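Glyoxalase/bleomycin resisance protein/dioxygenase (PDB 5UJP) belongs to the glyoxalase/bleomycin resistance/dioxygenase superfamily, binds riboflavin and, in the crystal, a calcium ion, and may serve as a resistance protein or an enzyme in natural product biosynthesis. Local coordinates at the interface of chains A and B. Numbering follows the deposited sequence. Chains: chain A/B, Glyoxalase/bleomycin resisance protein/dioxygenase.

The interface of chains A and B. Residues chain A 60, 63-65; chain B 56, 58-59.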
loop_
_atom_site.group_PDB
_atom_site.type_symbol
_atom_site.label_atom_id
_atom_site.label_comp_id
_atom_site.label_asym_id
_atom_site.label_seq_id
_atom_site.Cartn_x
_atom_site.Cartn_y
_atom_site.Cartn_z
ATOM N N PRO A 60 -9.808 8.878 5.488
ATOM C CA PRO A 60 -10.102 10.253 5.107
ATOM C C PRO A 60 -9.087 10.761 4.101
ATOM O O PRO A 60 -7.941 10.292 4.084
ATOM C CB PRO A 60 -9.998 11.023 6.434
ATOM C CG PRO A 60 -10.295 9.994 7.499
ATOM C CD PRO A 60 -9.617 8.730 6.939
ATOM N N SER A 63 -4.928 10.941 4.459
ATOM C CA SER A 63 -4.610 10.198 5.670
ATOM C C SER A 63 -3.512 9.165 5.483
ATOM O O SER A 63 -3.050 8.598 6.481
ATOM C CB SER A 63 -5.861 9.522 6.228
ATOM O OG SER A 63 -6.369 8.579 5.295
ATOM N N LEU A 64 -3.025 8.952 4.261
ATOM C CA LEU A 64 -2.084 7.889 4.025
ATOM C C LEU A 64 -0.715 8.206 4.615
ATOM O O LEU A 64 -0.156 9.289 4.401
ATOM C CB LEU A 64 -1.971 7.607 2.530
ATOM C CG LEU A 64 -0.922 6.583 2.139
ATOM C CD1 LEU A 64 -1.270 5.250 2.745
ATOM C CD2 LEU A 64 -0.822 6.450 0.616
ATOM N N ARG A 65 -0.134 7.226 5.320
ATOM C CA ARG A 65 1.215 7.350 5.844
ATOM C C ARG A 65 1.913 6.011 5.685
ATOM O O ARG A 65 1.267 4.974 5.531
ATOM C CB ARG A 65 1.205 7.662 7.354
ATOM C CG ARG A 65 0.435 8.948 7.743
ATOM C CD ARG A 65 1.177 10.218 7.404
ATOM N NE ARG A 65 0.451 11.411 7.878
ATOM C CZ ARG A 65 -0.542 12.023 7.219
ATOM N NH1 ARG A 65 -1.005 11.516 6.071
ATOM N NH2 ARG A 65 -1.148 13.068 7.774
ATOM N N PHE B 56 0.195 5.656 13.536
ATOM C CA PHE B 56 -0.268 6.740 12.664
ATOM C C PHE B 56 -1.676 7.134 13.062
ATOM O O PHE B 56 -2.621 6.403 12.770
ATOM C CB PHE B 56 -0.226 6.302 11.197
ATOM C CG PHE B 56 1.155 6.116 10.670
ATOM C CD1 PHE B 56 2.058 7.182 10.698
ATOM C CD2 PHE B 56 1.546 4.920 10.046
ATOM C CE1 PHE B 56 3.355 7.022 10.203
ATOM C CE2 PHE B 56 2.832 4.789 9.542
ATOM C CZ PHE B 56 3.720 5.833 9.607
ATOM N N THR B 58 -3.770 9.145 11.734
ATOM C CA THR B 58 -4.695 9.248 10.607
ATOM C C THR B 58 -5.092 7.892 10.063
ATOM O O THR B 58 -5.965 7.844 9.195
ATOM C CB THR B 58 -4.092 10.093 9.485
ATOM O OG1 THR B 58 -2.899 9.466 9.019
ATOM C CG2 THR B 58 -3.781 11.540 9.975
HETATM N N MSE B 59 -4.491 6.803 10.557
HETATM C CA MSE B 59 -4.846 5.437 10.145
HETATM C C MSE B 59 -5.230 4.610 11.370
HETATM O O MSE B 59 -4.422 3.907 11.900
HETATM C CB MSE B 59 -3.678 4.786 9.398
HETATM C CG MSE B 59 -3.221 5.606 8.197
HETATM SE SE MSE B 59 -1.731 4.769 7.221
HETATM C CE MSE B 59 -2.650 3.319 6.271
HETATM O O HOH W 1 -6.558 6.230 6.885
#
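A:Arg65 lies across B:Thr58 and B:Phe56 where two loops meet in the two-fold dimer of this vicinal-oxygen-chelate (VOC) family protein. Each loop follows strand 48-53 and leads to strand 67-70 of its own chain. Exchanging the chains gives an equivalent contact. Dimers are common in this family, so the pairing may be the biological one.

The aliphatic root of A:Arg65 packs on B:Phe56. Its CB sits over the centre of one ring face, 3.5 Å from the centroid, in a CH-pi contact. CG is anti to the carbonyl carbon (chi1 -58°), and the chain then bends at chi2 (-75°). This bend carries the guanidinium away from the ring and back over B:Thr58. The two side chains cross at about a right angle. The hydroxyl OG1 of B:Thr58 lies over the centre of one guanidinium face, 3.9 Å above its plane, rather than at an N-H. On its own chain, NH1 of A:Arg65 donates to the carbonyl O of A:Leu64 at 2.9 Å. The acceptor lies in the guanidinium plane, but NH1 comes in from above the carbonyl plane and not on a lone pair. The bond still restrains the rotation of the group.

B:Thr58 OG1 also donates a direct hydrogen bond across the interface, to the backbone O of A:Ser63 at 2.7 Å. The donor is tilted 21° from the carbonyl plane. The CG2 methyl of the same threonine lies beside NH2 of A:Arg65, 3.8 Å away.

The A:Ser63 side chain faces the threonine backbone. Its OG is held by a bond to the A:Pro60 O at 2.6 Å, lying in the carbonyl plane on a lone pair. Water 1 links this OG to the B:Thr58 O, bridging the two chains.

Beside the threonine, selenomethionine B:Met59 runs along the A:Ser63-A:Arg65 backbone. Its SE rests 3.4 Å from the A:Arg65 O.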